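Local coordinates for hypothetical protein Cgl1923 (Corynebacterium glutamicum ATCC 13032, PDB 2P90), which is of unknown function but belongs to the PAC2 family, named for a proteasome assembly chaperone, and may have a proteasome-related role, at residues Pro103-Ser108 and Glu128-Glu133; Ala122-Val127 and Glu184-Asp189. All coordinates share one frame; numbering follows the deposited sequence.

Interaction 1 of 2, residues Pro103-Ser108 and Glu128-Glu133; sequences PFLMLS and EKFGVE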
loop_
_atom_site.group_PDB
_atom_site.type_symbol
_atom_site.label_atom_id
_atom_site.label_comp_id
_atom_site.label_asym_id
_atom_site.label_seq_id
_atom_site.Cartn_x
_atom_site.Cartn_y
_atom_site.Cartn_z
ATOM N N PRO B 103 -30.663 -21.632 7.308
ATOM C CA PRO B 103 -29.727 -20.830 6.506
ATOM C C PRO B 103 -29.282 -19.527 7.165
ATOM O O PRO B 103 -30.065 -18.851 7.819
ATOM C CB PRO B 103 -30.528 -20.517 5.223
ATOM C CG PRO B 103 -31.994 -20.575 5.655
ATOM C CD PRO B 103 -32.045 -21.585 6.771
ATOM N N PHE B 104 -28.009 -19.197 6.988
ATOM C CA PHE B 104 -27.554 -17.830 7.180
ATOM C C PHE B 104 -26.539 -17.454 6.104
ATOM O O PHE B 104 -26.043 -18.297 5.330
ATOM C CB PHE B 104 -26.987 -17.589 8.587
ATOM C CG PHE B 104 -25.760 -18.401 8.906
ATOM C CD1 PHE B 104 -24.495 -17.814 8.861
ATOM C CD2 PHE B 104 -25.874 -19.751 9.269
ATOM C CE1 PHE B 104 -23.353 -18.556 9.190
ATOM C CE2 PHE B 104 -24.756 -20.513 9.594
ATOM C CZ PHE B 104 -23.482 -19.919 9.550
ATOM N N LEU B 105 -26.230 -16.166 6.072
ATOM C CA LEU B 105 -25.347 -15.617 5.065
ATOM C C LEU B 105 -24.003 -15.194 5.656
ATOM O O LEU B 105 -23.909 -14.613 6.746
ATOM C CB LEU B 105 -26.039 -14.448 4.374
ATOM C CG LEU B 105 -26.712 -14.747 3.062
ATOM C CD1 LEU B 105 -27.488 -16.042 3.017
ATOM C CD2 LEU B 105 -27.570 -13.543 2.601
ATOM N N MET B 106 -22.963 -15.479 4.905
ATOM C CA MET B 106 -21.639 -15.075 5.291
ATOM C C MET B 106 -20.884 -14.369 4.131
ATOM O O MET B 106 -20.793 -14.870 3.001
ATOM C CB MET B 106 -20.875 -16.290 5.845
ATOM C CG MET B 106 -19.474 -15.948 6.307
ATOM S SD MET B 106 -18.771 -17.137 7.475
ATOM C CE MET B 106 -18.706 -16.046 8.840
ATOM N N LEU B 107 -20.388 -13.179 4.434
ATOM C CA LEU B 107 -19.465 -12.484 3.567
ATOM C C LEU B 107 -18.091 -12.554 4.222
ATOM O O LEU B 107 -17.849 -11.974 5.281
ATOM C CB LEU B 107 -19.882 -11.030 3.331
ATOM C CG LEU B 107 -18.919 -10.193 2.488
ATOM C CD1 LEU B 107 -18.925 -10.676 1.034
ATOM C CD2 LEU B 107 -19.300 -8.710 2.592
ATOM N N SER B 108 -17.202 -13.307 3.588
ATOM C CA SER B 108 -15.912 -13.481 4.164
ATOM C C SER B 108 -14.836 -13.487 3.091
ATOM O O SER B 108 -15.098 -13.766 1.950
ATOM C CB SER B 108 -15.885 -14.752 5.001
ATOM O OG SER B 108 -16.002 -15.900 4.184
ATOM N N GLU B 128 -30.356 -6.338 0.389
ATOM C CA GLU B 128 -31.690 -6.152 -0.154
ATOM C C GLU B 128 -32.108 -7.316 -1.032
ATOM O O GLU B 128 -33.178 -7.908 -0.820
ATOM C CB GLU B 128 -31.823 -4.816 -0.898
ATOM C CG GLU B 128 -32.443 -3.739 -0.000
ATOM C CD GLU B 128 -31.687 -2.417 -0.069
ATOM O OE1 GLU B 128 -31.071 -2.116 -1.131
ATOM O OE2 GLU B 128 -31.719 -1.667 0.933
ATOM N N LYS B 129 -31.251 -7.651 -1.998
ATOM C CA LYS B 129 -31.494 -8.759 -2.893
ATOM C C LYS B 129 -31.944 -10.011 -2.114
ATOM O O LYS B 129 -32.852 -10.710 -2.521
ATOM C CB LYS B 129 -30.228 -9.042 -3.712
ATOM C CG LYS B 129 -30.425 -9.899 -4.959
ATOM C CD LYS B 129 -31.130 -9.104 -6.043
ATOM C CE LYS B 129 -31.732 -10.005 -7.140
ATOM N NZ LYS B 129 -33.089 -10.610 -6.862
ATOM N N PHE B 130 -31.315 -10.278 -0.985
ATOM C CA PHE B 130 -31.553 -11.541 -0.292
ATOM C C PHE B 130 -32.468 -11.431 0.923
ATOM O O PHE B 130 -32.650 -12.400 1.658
ATOM C CB PHE B 130 -30.242 -12.258 0.007
ATOM C CG PHE B 130 -29.637 -12.889 -1.208
ATOM C CD1 PHE B 130 -29.995 -14.188 -1.583
ATOM C CD2 PHE B 130 -28.755 -12.169 -2.019
ATOM C CE1 PHE B 130 -29.458 -14.775 -2.706
ATOM C CE2 PHE B 130 -28.242 -12.722 -3.154
ATOM C CZ PHE B 130 -28.578 -14.031 -3.507
ATOM N N GLY B 131 -33.081 -10.255 1.076
ATOM C CA GLY B 131 -33.981 -9.954 2.182
ATOM C C GLY B 131 -33.364 -10.232 3.537
ATOM O O GLY B 131 -34.019 -10.782 4.411
ATOM N N VAL B 132 -32.082 -9.889 3.684
ATOM C CA VAL B 132 -31.357 -9.992 4.970
ATOM C C VAL B 132 -32.050 -9.063 5.947
ATOM O O VAL B 132 -32.432 -7.947 5.572
ATOM C CB VAL B 132 -29.844 -9.586 4.789
ATOM C CG1 VAL B 132 -29.101 -9.350 6.125
ATOM C CG2 VAL B 132 -29.145 -10.613 3.968
ATOM N N GLU B 133 -32.174 -9.500 7.196
ATOM C CA GLU B 133 -32.867 -8.706 8.215
ATOM C C GLU B 133 -31.956 -8.093 9.276
ATOM O O GLU B 133 -32.367 -7.194 9.984
ATOM C CB GLU B 133 -34.037 -9.503 8.836
ATOM C CG GLU B 133 -33.697 -10.316 10.088
ATOM C CD GLU B 133 -33.745 -9.486 11.399
ATOM O OE1 GLU B 133 -32.920 -9.807 12.307
ATOM O OE2 GLU B 133 -34.581 -8.528 11.507
#
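L105 reaches out from strand 103-108 and sets one methyl, CD2, against both F130 and V132. The latter two follow the helix 116-129, whose end is closed by a Schellman motif. The strand, the helix and the next strand, 134-143, form a beta-alpha-beta crossover of the mixed sheet, with strand 27-33 lying between the two strands.

The touching is wholly apolar and small in area, about 97 Å². L105 CD2 is 3.6 Å from V132 CG2 and 3.9 Å from F130 CB. F130 therefore meets the leucine through the root of its side chain. The L105 and F130 side chains run at about a right angle to each other.

V132 offers CG2 because CG1 takes the place anti to the backbone N (chi1 167°). CG2 is left beside that N and turned to the strand.

Further out, V18 packs on both L105 and F130, and L28 of strand 27-33 packs on both L105 and V132. The backbone of L105 is bonded to T27 and I29, which fixes the backbone from which the side chain projects. M106, the next residue along the strand, packs on helix 41-52.

The turn holds F130 and V132 in place. G131 has positive phi, 53°, and is the C-prime residue. G131 N bonds to E128 O at 3.0 Å, and V132 N probably bonds to V127 O at 2.9 Å.

Interaction 2 of 2, residues Ala122-Val127 and Glu184-Asp189; sequences AVVDLV and EKLLKD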
loop_
_atom_site.group_PDB
_atom_site.type_symbol
_atom_site.label_atom_id
_atom_site.label_comp_id
_atom_site.label_asym_id
_atom_site.label_seq_id
_atom_site.Cartn_x
_atom_site.Cartn_y
_atom_site.Cartn_z
ATOM N N ALA B 122 -22.301 -2.224 -3.043
ATOM C CA ALA B 122 -22.571 -3.525 -3.621
ATOM C C ALA B 122 -23.080 -4.488 -2.543
ATOM O O ALA B 122 -23.971 -5.339 -2.795
ATOM C CB ALA B 122 -21.306 -4.085 -4.281
ATOM N N VAL B 123 -22.512 -4.354 -1.338
ATOM C CA VAL B 123 -22.944 -5.194 -0.245
ATOM C C VAL B 123 -24.386 -4.869 0.204
ATOM O O VAL B 123 -25.181 -5.794 0.459
ATOM C CB VAL B 123 -21.936 -5.285 0.926
ATOM C CG1 VAL B 123 -22.557 -6.104 2.056
ATOM C CG2 VAL B 123 -20.667 -5.983 0.454
ATOM N N VAL B 124 -24.737 -3.584 0.253
ATOM C CA VAL B 124 -26.113 -3.267 0.549
ATOM C C VAL B 124 -27.098 -3.719 -0.527
ATOM O O VAL B 124 -28.169 -4.171 -0.174
ATOM C CB VAL B 124 -26.399 -1.839 1.120
ATOM C CG1 VAL B 124 -25.214 -1.281 1.872
ATOM C CG2 VAL B 124 -26.845 -0.914 0.058
ATOM N N ASP B 125 -26.731 -3.683 -1.808
ATOM C CA ASP B 125 -27.631 -4.245 -2.824
ATOM C C ASP B 125 -27.848 -5.742 -2.619
ATOM O O ASP B 125 -28.898 -6.276 -2.992
ATOM C CB ASP B 125 -27.138 -4.051 -4.261
ATOM C CG ASP B 125 -26.935 -2.595 -4.639
ATOM O OD1 ASP B 125 -27.682 -1.691 -4.138
ATOM O OD2 ASP B 125 -25.996 -2.377 -5.451
ATOM N N LEU B 126 -26.834 -6.417 -2.069
ATOM C CA LEU B 126 -26.934 -7.849 -1.849
ATOM C C LEU B 126 -27.818 -8.168 -0.641
ATOM O O LEU B 126 -28.600 -9.133 -0.708
ATOM C CB LEU B 126 -25.557 -8.528 -1.750
ATOM C CG LEU B 126 -24.765 -8.692 -3.047
ATOM C CD1 LEU B 126 -23.313 -9.077 -2.761
ATOM C CD2 LEU B 126 -25.435 -9.695 -3.971
ATOM N N VAL B 127 -27.723 -7.366 0.431
ATOM C CA VAL B 127 -28.603 -7.576 1.568
ATOM C C VAL B 127 -30.090 -7.344 1.226
ATOM O O VAL B 127 -30.969 -8.086 1.717
ATOM C CB VAL B 127 -28.184 -6.855 2.910
ATOM C CG1 VAL B 127 -26.702 -6.559 2.989
ATOM C CG2 VAL B 127 -29.079 -5.650 3.274
ATOM N N GLU B 184 -21.252 -0.554 7.806
ATOM C CA GLU B 184 -22.105 -0.358 8.981
ATOM C C GLU B 184 -22.791 0.983 8.914
ATOM O O GLU B 184 -24.005 1.032 8.996
ATOM C CB GLU B 184 -21.320 -0.435 10.293
ATOM C CG GLU B 184 -20.913 -1.829 10.680
ATOM C CD GLU B 184 -20.495 -1.881 12.115
ATOM O OE1 GLU B 184 -21.351 -1.530 12.979
ATOM O OE2 GLU B 184 -19.348 -2.286 12.394
ATOM N N LYS B 185 -22.020 2.057 8.741
ATOM C CA LYS B 185 -22.589 3.389 8.640
ATOM C C LYS B 185 -23.608 3.523 7.509
ATOM O O LYS B 185 -24.611 4.195 7.672
ATOM C CB LYS B 185 -21.499 4.455 8.532
ATOM C CG LYS B 185 -21.924 5.774 9.174
ATOM C CD LYS B 185 -20.947 6.898 8.903
ATOM C CE LYS B 185 -21.624 8.258 9.124
ATOM N NZ LYS B 185 -22.857 8.427 8.287
ATOM N N LEU B 186 -23.375 2.867 6.375
ATOM C CA LEU B 186 -24.317 2.954 5.252
ATOM C C LEU B 186 -25.641 2.176 5.498
ATOM O O LEU B 186 -26.721 2.570 5.030
ATOM C CB LEU B 186 -23.638 2.475 3.974
ATOM C CG LEU B 186 -24.393 2.541 2.649
ATOM C CD1 LEU B 186 -24.712 4.001 2.231
ATOM C CD2 LEU B 186 -23.602 1.834 1.566
ATOM N N LEU B 187 -25.536 1.063 6.213
ATOM C CA LEU B 187 -26.695 0.246 6.555
ATOM C C LEU B 187 -27.541 1.050 7.527
ATOM O O LEU B 187 -28.713 1.264 7.267
ATOM C CB LEU B 187 -26.280 -1.128 7.124
ATOM C CG LEU B 187 -25.856 -2.179 6.091
ATOM C CD1 LEU B 187 -25.038 -3.337 6.663
ATOM C CD2 LEU B 187 -27.062 -2.700 5.326
ATOM N N LYS B 188 -26.931 1.556 8.593
ATOM C CA LYS B 188 -27.600 2.497 9.488
ATOM C C LYS B 188 -28.325 3.625 8.716
ATOM O O LYS B 188 -29.564 3.717 8.764
ATOM C CB LYS B 188 -26.619 3.061 10.515
ATOM C CG LYS B 188 -27.211 4.125 11.428
ATOM C CD LYS B 188 -26.147 4.665 12.385
ATOM C CE LYS B 188 -25.296 5.765 11.719
ATOM N NZ LYS B 188 -25.730 7.174 12.091
ATOM N N ASP B 189 -27.565 4.442 7.984
ATOM C CA ASP B 189 -28.107 5.567 7.231
ATOM C C ASP B 189 -29.225 5.154 6.285
ATOM O O ASP B 189 -30.077 5.962 5.933
ATOM C CB ASP B 189 -27.001 6.249 6.412
ATOM C CG ASP B 189 -25.959 6.943 7.272
ATOM O OD1 ASP B 189 -26.131 6.985 8.509
ATOM O OD2 ASP B 189 -24.961 7.452 6.703
#
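No ring or other flat group separates V124 and V127 of helix 122-127 from L186 and L187 of helix 184-189. The interface is made of branched methyl groups. Flat groups lie outside the packing: the carboxylate of D189, and that of E184, whose OE2 bonds to Y139 OH. The two oxygens of D189 are used by two lysines of its own helix. K185 NZ makes a salt bridge to D189 OD2 at 2.8 Å, one turn apart. K188 NZ reaches D189 OD1 only at a long 3.6 Å.

Between the helices, V124 CG1 does most of the work. It lies 3.5 Å from L186 CD2 and 4.2 Å from L187 CD2, and so has a leucine methyl from each of two successive residues. The V124 and L186 side chains run at about a right angle. L186 reaches across because its CG is anti to the backbone N (chi1 -177°).

L187 behaves differently. Its CB does not aim at the other helix, but CD2 swings nearer and bridges one turn of it. Besides V124, L187 CD2 meets V127 CG2 at 4.1 Å. The leucine methyl thus rests against two valines spaced three residues apart.

Around the contact, V127 also packs on V132, and L186 on S120 and N121. F61 of strand 54-61 covers V123. E184 and K188 also pack on V83, and K185 on T84, of the second subunit.

The segment axes come within 10.4 Å and cross at -50°. The two helices lead into the parallel strands 134-143 and 194-202, which are neighbours in the sheet. The contact is thus the packing of adjacent helices on one side of an alpha/beta sheet.

Both interactions use helix 116-129, and their centres lie about 11 Å apart. Interaction 1 ties the end of this helix to strand 103-108 of the mixed sheet. Interaction 2 ties its body to helix 179-189. The segments alternate along the chain: 103-108, 122-127, 128-133, then 184-189. A second link joins them directly, since L107 CD2 of the strand packs on V123 CG2 of the helix at 3.7 Å. Helix 116-129 thus has the sheet on one flank and a neighbouring helix on another. All four segments belong to the PAC2 fold, and together they form a connected patch on one side of the sheet.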